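Local coordinates for protein CocE/NonD family hydrolase (Staphylococcus aureus subsp. aureus COL, PDB 3III) that probably hydrolyses ester or amide bonds, as a CocE/NonD family hydrolase with an alpha/beta-hydrolase catalytic domain and a C-terminal non-catalytic beta domain, at residues A21-I26 / E37-K42; V31-Q36 / P110-P115; T403-N408 / T501-G506; G428-D433 / T508-V513; R458-E463 / E479-L484. One frame throughout, in Å; residues are numbered along the deposited sequence. Where two conformers were deposited one is given.

Interaction 1 (A21-I26 / E37-K42); sequences AGINHI and EMIMEK
I26 and M38 face each other as a hydrogen-bonded pair of the antiparallel beta hairpin formed by strands 22-30 and 36-47, at one margin of the large mixed sheet. CG1 of I26 packs on CG of the selenomethionine M38 at 3.8 Å, while its CD1 reaches CB of M40, also a selenomethionine, at 3.8 Å. CG1 of I26 sits between the backbone N and the carbonyl carbon (chi1 71°), which directs it at M38. On the other face, CG1 of I39 lies over the ring of H25 in a CH-pi contact, 4.0 Å from the centroid. Beside it, CG2 of I39 meets CG2 of I23, and CG1 of I23 runs alongside CG of E41, whose carboxylate is salt-bridged by R60 of strand 53-60. That strand continues the sheet beyond 36-47, bonding through its backbone to I39 and E41. G22 exchanges two backbone hydrogen bonds with K42. N24 grips M40 twice: its backbone N donates a hydrogen bond of 2.7 Å to M40 O, and its ND2, which also bonds K20 O, donates a second to M40 O at 3.2 Å from the opposite face of the carbonyl plane.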
# COMPACT_ATOMS: atom_id res chain seq x y z
N ALA A 21 21.16 -27.19 1.37
CA ALA A 21 21.98 -26.15 0.75
C ALA A 21 22.62 -26.68 -0.50
O ALA A 21 22.92 -27.85 -0.59
CB ALA A 21 23.02 -25.63 1.69
N GLY A 22 22.81 -25.81 -1.49
CA GLY A 22 23.47 -26.19 -2.73
C GLY A 22 22.50 -26.31 -3.88
O GLY A 22 21.36 -25.81 -3.84
N ILE A 23 22.98 -26.94 -4.95
CA ILE A 23 22.21 -27.09 -6.18
C ILE A 23 21.33 -28.32 -6.07
O ILE A 23 21.82 -29.39 -5.81
CB ILE A 23 23.12 -27.27 -7.38
CG1 ILE A 23 24.00 -26.03 -7.58
CG2 ILE A 23 22.28 -27.56 -8.61
CD1 ILE A 23 25.31 -26.32 -8.45
N ASN A 24 20.04 -28.15 -6.26
CA ASN A 24 19.06 -29.21 -6.14
C ASN A 24 18.23 -29.29 -7.42
O ASN A 24 17.89 -28.26 -8.02
CB ASN A 24 18.09 -28.90 -4.99
CG ASN A 24 18.80 -28.81 -3.66
OD1 ASN A 24 19.12 -29.85 -3.10
ND2 ASN A 24 19.02 -27.59 -3.14
N HIS A 25 17.91 -30.52 -7.83
CA HIS A 25 16.88 -30.72 -8.84
C HIS A 25 15.61 -31.00 -8.11
O HIS A 25 15.55 -31.95 -7.35
CB HIS A 25 17.25 -31.83 -9.76
CG HIS A 25 18.43 -31.52 -10.60
ND1 HIS A 25 18.32 -31.03 -11.88
CD2 HIS A 25 19.76 -31.60 -10.33
CE1 HIS A 25 19.53 -30.83 -12.38
NE2 HIS A 25 20.42 -31.17 -11.47
N ILE A 26 14.62 -30.15 -8.30
CA ILE A 26 13.38 -30.25 -7.57
C ILE A 26 12.21 -30.32 -8.54
O ILE A 26 12.37 -30.07 -9.74
CB ILE A 26 13.22 -29.07 -6.60
CG1 ILE A 26 12.96 -27.79 -7.36
CG2 ILE A 26 14.50 -28.94 -5.73
CD1 ILE A 26 12.32 -26.65 -6.53
N GLU A 37 9.61 -29.61 -13.09
CA GLU A 37 11.03 -29.81 -12.79
C GLU A 37 11.85 -28.54 -13.06
O GLU A 37 11.68 -27.87 -14.04
CB GLU A 37 11.62 -30.91 -13.71
CG GLU A 37 10.92 -32.23 -13.74
CD GLU A 37 11.22 -33.09 -15.02
OE1 GLU A 37 10.40 -33.10 -16.00
OE2 GLU A 37 12.27 -33.79 -15.00
N MSE A 38 12.76 -28.24 -12.15
CA MSE A 38 13.62 -27.14 -12.27
C MSE A 38 14.75 -27.37 -11.29
O MSE A 38 14.72 -28.34 -10.51
CB MSE A 38 12.88 -25.84 -11.95
CG MSE A 38 12.43 -25.70 -10.52
SE MSE A 38 11.30 -24.05 -10.40
CE MSE A 38 9.67 -24.68 -11.45
N ILE A 39 15.71 -26.46 -11.33
CA ILE A 39 16.80 -26.39 -10.38
C ILE A 39 16.50 -25.34 -9.31
O ILE A 39 16.01 -24.26 -9.60
CB ILE A 39 18.11 -26.06 -11.08
CG1 ILE A 39 18.60 -27.28 -11.86
CG2 ILE A 39 19.15 -25.54 -10.09
CD1 ILE A 39 19.82 -26.99 -12.78
N MSE A 40 16.74 -25.69 -8.05
CA MSE A 40 16.79 -24.73 -6.98
C MSE A 40 18.18 -24.78 -6.31
O MSE A 40 18.62 -25.85 -5.79
CB MSE A 40 15.69 -25.01 -5.95
CG MSE A 40 15.67 -23.98 -4.81
SE MSE A 40 14.71 -24.70 -3.26
CE MSE A 40 14.75 -23.07 -2.14
N GLU A 41 18.88 -23.66 -6.34
CA GLU A 41 20.11 -23.48 -5.59
C GLU A 41 19.71 -22.82 -4.31
O GLU A 41 19.10 -21.74 -4.31
CB GLU A 41 21.13 -22.59 -6.36
CG GLU A 41 21.42 -23.09 -7.73
CD GLU A 41 22.62 -22.39 -8.44
OE1 GLU A 41 23.49 -21.79 -7.76
OE2 GLU A 41 22.67 -22.50 -9.68
N LYS A 42 19.93 -23.52 -3.21
CA LYS A 42 19.53 -23.03 -1.92
C LYS A 42 20.73 -22.53 -1.12
O LYS A 42 21.79 -23.20 -1.05
CB LYS A 42 18.81 -24.14 -1.16
CG LYS A 42 18.30 -23.71 0.18
CD LYS A 42 17.51 -24.79 0.86
CE LYS A 42 17.15 -24.30 2.25
NZ LYS A 42 16.29 -25.25 2.94
O HOH W 1 15.88 -30.70 -12.49

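Interaction 2 (V31-Q36 / P110-P115); sequences VQYGNQ and PGFWVP
A buried van der Waals contact, with no hydrogen bond across it, sets Q32 and Y33 of the connection between strands 22-30 and 36-47, and Q36 at the start of the latter, against G111, F112 and P115 of the segment that carries the short helix 110-113. The edge of the Y33 phenol faces the helix backbone, with CD2 3.4 Å from G111 O and CE2 3.5 Å from F112 O, both oxygens lying near the ring plane. Further out, Y33 OH approaches CE1 of F112 at 3.4 Å. One face of the phenol is occupied from within its own segment, where CB of Q32 stands over the ring centre. The segment 31-36 is the hairpin connection at the outer margin of the alpha/beta-hydrolase sheet, folded back over a helix that precedes strand 119-124 of the same sheet. The side chains of Q32 and F112 cross at about a right angle, with amide and ring planes 69° apart, and OE1 of Q32 comes to 3.4 Å from CB of F112. A bend at chi2 (87°) carries CD of Q32 to that position. At the other end, CG and OE1 of Q36 rest on CG of P115, each at 3.7 Å. A nearly straight bond from NE2, with Y33 O in the plane of the Q36 amide, fixes that amide, and NE2 also bonds H4 O. S30 OG links the two sides, bonding G111 O and Y33 N.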
# COMPACT_ATOMS: atom_id res chain seq x y z
N VAL A 31 0.77 -24.09 -9.57
CA VAL A 31 -0.67 -23.80 -9.58
C VAL A 31 -1.25 -23.84 -11.02
O VAL A 31 -2.40 -24.21 -11.22
CB VAL A 31 -0.85 -22.37 -8.88
CG1 VAL A 31 -2.13 -21.66 -9.27
CG2 VAL A 31 -0.75 -22.58 -7.39
N GLN A 32 -0.45 -23.37 -11.99
CA GLN A 32 -0.87 -23.22 -13.37
C GLN A 32 -0.47 -24.41 -14.24
O GLN A 32 -1.17 -24.78 -15.15
CB GLN A 32 -0.23 -21.95 -13.95
CG GLN A 32 -0.59 -20.70 -13.14
CD GLN A 32 0.32 -20.39 -11.95
OE1 GLN A 32 1.44 -20.97 -11.78
NE2 GLN A 32 -0.15 -19.44 -11.09
N TYR A 33 0.70 -25.00 -13.95
CA TYR A 33 1.38 -25.85 -14.88
C TYR A 33 1.75 -27.25 -14.34
O TYR A 33 2.69 -27.88 -14.83
CB TYR A 33 2.67 -25.16 -15.37
CG TYR A 33 2.46 -23.73 -15.87
CD1 TYR A 33 1.55 -23.47 -16.90
CD2 TYR A 33 3.18 -22.66 -15.33
CE1 TYR A 33 1.37 -22.22 -17.38
CE2 TYR A 33 3.03 -21.39 -15.83
CZ TYR A 33 2.12 -21.15 -16.83
OH TYR A 33 1.96 -19.87 -17.34
N GLY A 34 1.07 -27.69 -13.31
CA GLY A 34 1.25 -29.05 -12.79
C GLY A 34 2.64 -29.30 -12.17
O GLY A 34 3.27 -28.38 -11.65
N ASN A 35 3.12 -30.54 -12.23
CA ASN A 35 4.43 -30.85 -11.66
C ASN A 35 5.58 -30.37 -12.56
O ASN A 35 5.77 -30.89 -13.68
CB ASN A 35 4.58 -32.32 -11.44
CG ASN A 35 3.71 -32.83 -10.33
OD1 ASN A 35 3.05 -32.05 -9.64
ND2 ASN A 35 3.61 -34.13 -10.22
N GLN A 36 6.34 -29.41 -12.06
CA GLN A 36 7.37 -28.76 -12.88
C GLN A 36 8.77 -28.94 -12.32
O GLN A 36 9.09 -28.44 -11.23
CB GLN A 36 7.05 -27.26 -12.99
CG GLN A 36 5.86 -26.99 -13.88
CD GLN A 36 6.16 -27.19 -15.33
OE1 GLN A 36 7.29 -27.01 -15.74
NE2 GLN A 36 5.15 -27.59 -16.11
N PRO A 110 7.93 -19.31 -8.18
CA PRO A 110 8.70 -19.96 -9.24
C PRO A 110 7.94 -21.00 -10.08
O PRO A 110 8.35 -21.27 -11.20
CB PRO A 110 9.87 -20.59 -8.49
CG PRO A 110 9.51 -20.58 -7.12
CD PRO A 110 8.55 -19.50 -6.85
N GLY A 111 6.85 -21.55 -9.55
CA GLY A 111 6.03 -22.49 -10.29
C GLY A 111 5.27 -21.79 -11.44
O GLY A 111 4.75 -22.47 -12.34
N PHE A 112 5.20 -20.46 -11.39
CA PHE A 112 4.60 -19.69 -12.53
C PHE A 112 5.70 -19.18 -13.44
O PHE A 112 5.64 -19.33 -14.66
CB PHE A 112 3.71 -18.52 -12.04
CG PHE A 112 3.24 -17.60 -13.17
CD1 PHE A 112 2.32 -18.04 -14.08
CD2 PHE A 112 3.78 -16.35 -13.36
CE1 PHE A 112 1.90 -17.27 -15.14
CE2 PHE A 112 3.38 -15.56 -14.43
CZ PHE A 112 2.44 -16.01 -15.32
N TRP A 113 6.73 -18.59 -12.87
CA TRP A 113 7.71 -17.89 -13.70
C TRP A 113 8.70 -18.82 -14.36
O TRP A 113 8.98 -18.67 -15.54
CB TRP A 113 8.43 -16.81 -12.91
CG TRP A 113 7.52 -15.68 -12.56
CD1 TRP A 113 6.89 -15.51 -11.38
CD2 TRP A 113 7.09 -14.63 -13.41
NE1 TRP A 113 6.11 -14.39 -11.41
CE2 TRP A 113 6.21 -13.83 -12.65
CE3 TRP A 113 7.38 -14.25 -14.72
CZ2 TRP A 113 5.63 -12.70 -13.16
CZ3 TRP A 113 6.80 -13.15 -15.23
CH2 TRP A 113 5.92 -12.37 -14.46
N VAL A 114 9.22 -19.79 -13.62
CA VAL A 114 10.25 -20.65 -14.17
C VAL A 114 9.79 -21.50 -15.36
O VAL A 114 10.53 -21.62 -16.31
CB VAL A 114 11.02 -21.44 -13.09
CG1 VAL A 114 12.08 -22.30 -13.74
CG2 VAL A 114 11.70 -20.46 -12.15
N PRO A 115 8.58 -22.04 -15.36
CA PRO A 115 8.13 -22.77 -16.55
C PRO A 115 7.97 -21.88 -17.76
O PRO A 115 7.98 -22.35 -18.88
CB PRO A 115 6.80 -23.34 -16.14
CG PRO A 115 6.94 -23.50 -14.68
CD PRO A 115 7.69 -22.29 -14.22

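Interaction 3 (T403-N408 / T501-G506); sequences TELVGN and TLFKQG
The ring of F503 has T403 O at its edge, near the ring plane, and CD1 of L405 comes to its CE2 obliquely at 3.9 Å. Elsewhere the ring meets that of F399, with the two planes at about 40°. The side chains of L405 and F503 cross at about a right angle. T403, L405, T501 and F503 share this buried face of an antiparallel strand pair; E404 and L502 point to the other. There CD1 of L502 touches CG of E404 at 3.8 Å, and the carboxylate of E404 goes on to K347 and N560 through OE1. Four backbone bonds join the strands. T403 and F503 exchange two of 2.8 Å, N of each to O of the other, and L405 N to T501 O at 2.9 Å is paired with the slightly longer return bond from T501 N to L405 O. A water bridges the same end, donating to L405 O at 3.0 Å and lying 2.7 Å from T501 OG1, which R338 also holds. Within the C-terminal beta domain, strand 403-406 lies between 490-503 and 553-559, while L405 and F503 face L509 of strand 508-514 and E404 and L502 face V337 of strand 333-338.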
# COMPACT_ATOMS: atom_id res chain seq x y z
N THR A 403 -23.10 9.14 -10.28
CA THR A 403 -21.91 9.95 -10.21
C THR A 403 -20.74 9.08 -9.83
O THR A 403 -20.85 8.36 -8.83
CB THR A 403 -22.09 11.04 -9.14
OG1 THR A 403 -23.24 11.82 -9.52
CG2 THR A 403 -20.85 11.93 -8.98
N GLU A 404 -19.64 9.20 -10.56
CA GLU A 404 -18.40 8.48 -10.22
C GLU A 404 -17.37 9.40 -9.59
O GLU A 404 -17.01 10.43 -10.15
CB GLU A 404 -17.81 7.73 -11.41
CG GLU A 404 -18.83 6.72 -12.00
CD GLU A 404 -18.35 5.88 -13.17
OE1 GLU A 404 -17.25 6.13 -13.74
OE2 GLU A 404 -19.10 4.94 -13.52
N LEU A 405 -16.90 9.00 -8.40
CA LEU A 405 -15.87 9.70 -7.68
C LEU A 405 -14.60 8.85 -7.68
O LEU A 405 -14.56 7.78 -7.09
CB LEU A 405 -16.29 9.96 -6.23
CG LEU A 405 -17.55 10.82 -6.06
CD1 LEU A 405 -17.58 11.19 -4.60
CD2 LEU A 405 -17.58 12.04 -6.97
N VAL A 406 -13.56 9.32 -8.35
CA VAL A 406 -12.32 8.56 -8.45
C VAL A 406 -11.15 9.47 -8.22
O VAL A 406 -10.83 10.31 -9.06
CB VAL A 406 -12.20 7.83 -9.79
CG1 VAL A 406 -10.84 7.04 -9.87
CG2 VAL A 406 -13.37 6.85 -10.03
N GLY A 407 -10.45 9.26 -7.13
CA GLY A 407 -9.33 10.06 -6.76
C GLY A 407 -9.29 10.46 -5.30
O GLY A 407 -9.89 9.77 -4.42
N ASN A 408 -8.53 11.51 -5.01
CA ASN A 408 -8.41 12.07 -3.66
C ASN A 408 -9.64 12.90 -3.33
O ASN A 408 -10.29 13.39 -4.23
CB ASN A 408 -7.15 12.93 -3.53
CG ASN A 408 -5.85 12.09 -3.36
OD1 ASN A 408 -5.47 11.75 -2.22
ND2 ASN A 408 -5.15 11.83 -4.46
N THR A 501 -15.39 4.96 -6.64
CA THR A 501 -16.71 4.51 -6.23
C THR A 501 -17.80 5.14 -7.06
O THR A 501 -17.69 6.34 -7.40
CB THR A 501 -16.94 4.91 -4.72
OG1 THR A 501 -15.71 4.73 -4.02
CG2 THR A 501 -18.08 4.07 -4.04
N LEU A 502 -18.79 4.34 -7.43
CA LEU A 502 -20.03 4.81 -8.06
C LEU A 502 -21.03 5.14 -6.97
O LEU A 502 -21.23 4.31 -6.03
CB LEU A 502 -20.66 3.68 -8.89
CG LEU A 502 -22.01 3.86 -9.57
CD1 LEU A 502 -21.95 5.04 -10.57
CD2 LEU A 502 -22.34 2.49 -10.27
N PHE A 503 -21.68 6.30 -7.10
CA PHE A 503 -22.86 6.62 -6.30
C PHE A 503 -23.99 6.69 -7.29
O PHE A 503 -23.99 7.58 -8.15
CB PHE A 503 -22.65 7.97 -5.52
CG PHE A 503 -21.60 7.90 -4.47
CD1 PHE A 503 -21.94 7.72 -3.13
CD2 PHE A 503 -20.26 7.93 -4.81
CE1 PHE A 503 -20.98 7.63 -2.16
CE2 PHE A 503 -19.28 7.82 -3.83
CZ PHE A 503 -19.62 7.66 -2.52
N LYS A 504 -24.90 5.73 -7.27
CA LYS A 504 -26.04 5.72 -8.17
C LYS A 504 -27.05 6.77 -7.77
O LYS A 504 -27.10 7.17 -6.64
CB LYS A 504 -26.73 4.36 -8.21
CG LYS A 504 -25.85 3.16 -8.68
CD LYS A 504 -26.66 1.84 -8.47
CE LYS A 504 -26.09 0.67 -9.24
NZ LYS A 504 -27.03 -0.51 -9.15
N GLN A 505 -27.89 7.19 -8.72
CA GLN A 505 -28.99 8.08 -8.43
C GLN A 505 -29.76 7.52 -7.26
O GLN A 505 -30.13 6.34 -7.28
CB GLN A 505 -29.96 8.13 -9.66
CG GLN A 505 -31.25 8.90 -9.35
CD GLN A 505 -32.18 8.89 -10.55
OE1 GLN A 505 -32.16 7.95 -11.37
NE2 GLN A 505 -33.01 9.92 -10.65
N GLY A 506 -30.01 8.36 -6.25
CA GLY A 506 -30.72 7.91 -5.05
C GLY A 506 -29.83 7.44 -3.93
O GLY A 506 -30.29 7.28 -2.78
O HOH W 2 -14.75 7.23 -4.17

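Interaction 4 (G428-D433 / T508-V513); sequences GIKKLD and TLEVVV
K430 and E510 lie side by side, pointing the same way, as a hydrogen-bonded pair in the antiparallel strands 424-432 and 508-514. CB of K430 sits 4.0 Å from OE1 of E510. Further out, CD meets OE1 of E510 at 3.6 Å and CG2 of V512 at 4.0 Å, and CE stays beside V512 CG2. A bend at chi4 (-67°) sets the position of NZ, which bonds E438 and Q451 and remains 6.1 Å from OE1 of E510. That same OE1 has CD2 of L432 at 3.8 Å, while OE2 bonds S394. On the opposite face I429 makes apolar contacts, CD1 to CG2 of V511 at 3.7 Å and CG2 to CG of L509 at 3.8 Å, with L496 and L554 of the other sheet packed on it. K431, on the same face, carries its ammonium to E507, D339 and L502 O. Six backbone bonds join G428 to V512, K430 to E510 and L432 to T508, within a five-stranded antiparallel sheet. The methylenes of K430 thus lie beside the carboxylate of E510 while the charged ends turn to separate partners, so any attraction between them is probably modest.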
# COMPACT_ATOMS: atom_id res chain seq x y z
N GLY A 428 -14.15 10.03 7.69
CA GLY A 428 -14.55 8.99 6.83
C GLY A 428 -15.59 9.36 5.81
O GLY A 428 -16.41 10.27 6.03
N ILE A 429 -15.51 8.69 4.65
CA ILE A 429 -16.54 8.78 3.62
C ILE A 429 -17.24 7.44 3.56
O ILE A 429 -16.57 6.39 3.45
CB ILE A 429 -15.94 9.06 2.25
CG1 ILE A 429 -15.04 10.30 2.32
CG2 ILE A 429 -17.09 9.23 1.12
CD1 ILE A 429 -15.79 11.60 2.78
N LYS A 430 -18.57 7.48 3.61
CA LYS A 430 -19.42 6.26 3.52
C LYS A 430 -20.40 6.44 2.35
O LYS A 430 -20.71 7.58 1.95
CB LYS A 430 -20.24 6.06 4.82
CG LYS A 430 -19.42 5.83 6.04
CD LYS A 430 -20.21 5.62 7.30
CE LYS A 430 -19.26 5.18 8.42
NZ LYS A 430 -18.65 3.83 8.21
N LYS A 431 -20.88 5.32 1.82
CA LYS A 431 -21.94 5.29 0.84
C LYS A 431 -23.10 4.60 1.48
O LYS A 431 -22.89 3.55 2.15
CB LYS A 431 -21.55 4.49 -0.40
CG LYS A 431 -22.71 4.54 -1.45
CD LYS A 431 -22.32 4.09 -2.83
CE LYS A 431 -22.72 2.69 -3.18
NZ LYS A 431 -22.77 2.39 -4.63
N LEU A 432 -24.30 5.18 1.31
CA LEU A 432 -25.51 4.63 1.84
C LEU A 432 -26.41 4.32 0.64
O LEU A 432 -26.49 5.12 -0.30
CB LEU A 432 -26.23 5.58 2.79
CG LEU A 432 -25.47 6.35 3.87
CD1 LEU A 432 -26.47 7.12 4.74
CD2 LEU A 432 -24.68 5.36 4.70
N ASP A 433 -27.06 3.16 0.67
CA ASP A 433 -27.79 2.70 -0.51
C ASP A 433 -29.13 3.43 -0.50
O ASP A 433 -29.35 4.27 0.37
CB ASP A 433 -27.95 1.17 -0.59
CG ASP A 433 -28.66 0.58 0.59
OD1 ASP A 433 -29.46 1.28 1.25
OD2 ASP A 433 -28.40 -0.62 0.86
N THR A 508 -26.41 7.86 -1.36
CA THR A 508 -25.93 8.99 -0.54
C THR A 508 -24.47 8.88 -0.19
O THR A 508 -24.01 7.81 0.14
CB THR A 508 -26.74 8.97 0.73
OG1 THR A 508 -28.12 9.14 0.37
CG2 THR A 508 -26.30 10.11 1.76
N LEU A 509 -23.77 9.99 -0.21
CA LEU A 509 -22.43 10.08 0.35
C LEU A 509 -22.56 10.72 1.68
O LEU A 509 -23.31 11.73 1.87
CB LEU A 509 -21.53 10.91 -0.59
CG LEU A 509 -20.10 11.17 -0.11
CD1 LEU A 509 -19.13 11.42 -1.32
CD2 LEU A 509 -20.03 12.32 0.87
N GLU A 510 -21.85 10.16 2.64
CA GLU A 510 -21.86 10.66 4.00
C GLU A 510 -20.44 10.90 4.47
O GLU A 510 -19.58 10.01 4.38
CB GLU A 510 -22.53 9.67 4.93
CG GLU A 510 -22.69 10.18 6.38
CD GLU A 510 -23.28 9.10 7.29
OE1 GLU A 510 -23.04 7.89 7.06
OE2 GLU A 510 -24.00 9.46 8.23
N VAL A 511 -20.19 12.11 4.94
CA VAL A 511 -18.97 12.43 5.64
C VAL A 511 -19.22 12.22 7.13
O VAL A 511 -20.19 12.73 7.66
CB VAL A 511 -18.61 13.92 5.48
CG1 VAL A 511 -17.52 14.28 6.50
CG2 VAL A 511 -18.15 14.19 4.11
N VAL A 512 -18.29 11.56 7.82
CA VAL A 512 -18.35 11.37 9.26
C VAL A 512 -17.06 11.97 9.84
O VAL A 512 -15.98 11.75 9.29
CB VAL A 512 -18.38 9.89 9.63
CG1 VAL A 512 -18.36 9.69 11.15
CG2 VAL A 512 -19.58 9.18 8.97
N VAL A 513 -17.17 12.71 10.94
CA VAL A 513 -16.03 13.22 11.67
C VAL A 513 -16.19 12.78 13.12
O VAL A 513 -17.28 12.94 13.73
CB VAL A 513 -15.91 14.75 11.53
CG1 VAL A 513 -14.63 15.26 12.31
CG2 VAL A 513 -15.84 15.17 10.08
O HOH W 3 -29.56 6.99 0.21

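Interaction 5 (R458-E463 / E479-L484); sequences RVSHRE and ETELKL
A single backbone bond, L482 N to S460 O at 2.8 Å, lies in the carbonyl plane on a lone pair and joins a short 3-10 turn to an extended chain. R462 follows with two bonds from NH1, to L482 O at 2.9 Å across the contact and to V459 O at 3.0 Å within its own turn. Its guanidinium has CD1 of L482 over one face and CD2 of L484 over the other, while a water joins NH2 to K483 O. H461 NE2 donates to E481 OE2 at 2.6 Å, meeting the carboxylate on its anti side with ring and carboxylate planes 62° apart; ND1 of H461 bonds H478. A second water donates to the same OE2 and accepts from R458 NH1. S460 OG and K483 NZ both reach D422. Another water donates to E463 OE1 and E479 OE1 and accepts from T480 OG1. A His-carboxylate hydrogen bond and the doubly bonded R462 NH1 thus join two parts of the long connection between strands 447-458 and 490-503 in the C-terminal beta domain.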
# COMPACT_ATOMS: atom_id res chain seq x y z
N ARG A 458 -3.98 15.09 13.12
CA ARG A 458 -3.74 15.72 14.41
C ARG A 458 -3.61 17.22 14.11
O ARG A 458 -2.80 17.68 13.27
CB ARG A 458 -2.51 15.11 15.07
CG ARG A 458 -2.12 15.74 16.42
CD ARG A 458 -1.15 14.86 17.17
NE ARG A 458 -1.83 13.70 17.74
CZ ARG A 458 -1.25 12.76 18.46
NH1 ARG A 458 0.05 12.79 18.73
NH2 ARG A 458 -1.97 11.76 18.91
N VAL A 459 -4.49 18.00 14.72
CA VAL A 459 -4.66 19.40 14.33
C VAL A 459 -3.41 20.25 14.59
O VAL A 459 -3.12 21.18 13.84
CB VAL A 459 -5.98 19.96 14.96
CG1 VAL A 459 -6.13 21.48 14.78
CG2 VAL A 459 -7.19 19.19 14.34
N SER A 460 -2.62 19.94 15.61
CA SER A 460 -1.33 20.63 15.78
C SER A 460 -0.37 20.41 14.57
O SER A 460 0.56 21.18 14.36
CB SER A 460 -0.63 20.23 17.08
OG SER A 460 -0.24 18.89 17.03
N HIS A 461 -0.66 19.41 13.75
CA HIS A 461 0.11 19.13 12.52
C HIS A 461 -0.52 19.67 11.24
O HIS A 461 -0.13 19.27 10.12
CB HIS A 461 0.26 17.62 12.40
CG HIS A 461 1.17 17.02 13.42
ND1 HIS A 461 2.16 16.10 13.11
CD2 HIS A 461 1.26 17.24 14.75
CE1 HIS A 461 2.80 15.76 14.21
NE2 HIS A 461 2.28 16.44 15.23
N ARG A 462 -1.49 20.55 11.37
CA ARG A 462 -2.27 21.01 10.20
C ARG A 462 -1.54 21.84 9.13
O ARG A 462 -2.10 22.11 8.05
CB ARG A 462 -3.45 21.87 10.69
CG ARG A 462 -3.03 23.18 11.32
CD ARG A 462 -4.23 23.87 12.02
NE ARG A 462 -3.84 25.10 12.74
CZ ARG A 462 -3.26 25.15 13.94
NH1 ARG A 462 -2.99 24.05 14.64
NH2 ARG A 462 -2.95 26.31 14.45
N GLU A 463 -0.37 22.35 9.44
CA GLU A 463 0.24 23.34 8.54
C GLU A 463 0.57 22.69 7.19
O GLU A 463 1.26 21.67 7.13
CB GLU A 463 1.54 23.93 9.14
CG GLU A 463 2.19 25.02 8.19
CD GLU A 463 3.58 25.50 8.62
OE1 GLU A 463 4.27 24.81 9.39
OE2 GLU A 463 4.03 26.56 8.12
N GLU A 479 6.30 19.59 10.24
CA GLU A 479 7.58 20.14 10.66
C GLU A 479 7.56 20.64 12.11
O GLU A 479 8.52 20.43 12.87
CB GLU A 479 7.98 21.30 9.74
CG GLU A 479 9.29 21.97 10.05
CD GLU A 479 9.67 22.94 8.93
OE1 GLU A 479 8.81 23.71 8.45
OE2 GLU A 479 10.82 22.89 8.46
N THR A 480 6.51 21.35 12.48
CA THR A 480 6.40 21.80 13.85
C THR A 480 4.96 21.68 14.32
O THR A 480 4.04 21.69 13.51
CB THR A 480 6.88 23.26 14.02
OG1 THR A 480 6.24 24.05 13.02
CG2 THR A 480 8.50 23.41 13.93
N GLU A 481 4.76 21.57 15.62
CA GLU A 481 3.40 21.49 16.21
C GLU A 481 2.83 22.86 16.49
O GLU A 481 3.45 23.67 17.11
CB GLU A 481 3.37 20.61 17.49
CG GLU A 481 3.81 19.16 17.14
CD GLU A 481 3.48 18.05 18.12
OE1 GLU A 481 3.48 18.28 19.36
OE2 GLU A 481 3.29 16.90 17.61
N LEU A 482 1.63 23.10 16.02
CA LEU A 482 0.96 24.34 16.30
C LEU A 482 -0.15 24.05 17.31
O LEU A 482 -1.29 23.78 16.93
CB LEU A 482 0.38 24.96 15.03
CG LEU A 482 1.48 25.49 14.07
CD1 LEU A 482 0.87 26.00 12.74
CD2 LEU A 482 2.40 26.51 14.76
N LYS A 483 0.18 24.08 18.61
CA LYS A 483 -0.80 23.68 19.63
C LYS A 483 -1.88 24.75 19.72
O LYS A 483 -1.72 25.91 19.30
CB LYS A 483 -0.12 23.36 20.99
CG LYS A 483 0.81 22.06 20.99
CD LYS A 483 -0.00 20.72 20.86
CE LYS A 483 0.83 19.47 21.25
NZ LYS A 483 0.19 18.11 20.97
N LEU A 484 -3.02 24.37 20.27
CA LEU A 484 -4.16 25.30 20.26
C LEU A 484 -4.40 25.95 21.62
O LEU A 484 -4.10 25.36 22.65
CB LEU A 484 -5.44 24.55 19.86
CG LEU A 484 -5.52 23.83 18.52
CD1 LEU A 484 -6.61 22.72 18.53
CD2 LEU A 484 -5.70 24.79 17.37
O HOH W 4 2.32 14.76 18.32
O HOH W 5 -2.17 27.30 17.08
O HOH W 6 4.55 21.85 10.17
O HOH W 7 6.96 24.66 10.40
O HOH W 8 3.63 23.70 11.82

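From the N terminus, interaction 1 closes the first hairpin and, through its connection 31-36, overlaps with interaction 2: their segments alternate, and the selenomethionine M38 packs directly on P110, V114 and P115. Together they fasten the margin of the catalytic-domain sheet to the helix 110-113. The other three lie about 40 to 56 Å away, centre to centre, in the C-terminal beta domain. Interactions 3 and 4 also cross, their segments following in the order 403-408, 428-433, 501-506, 508-513; K431 and L509 pack on F503, bringing the two sheets together. Interaction 5 falls within the loops that both of these close, tying up the connection between 447-458 and 490-503 without touching either.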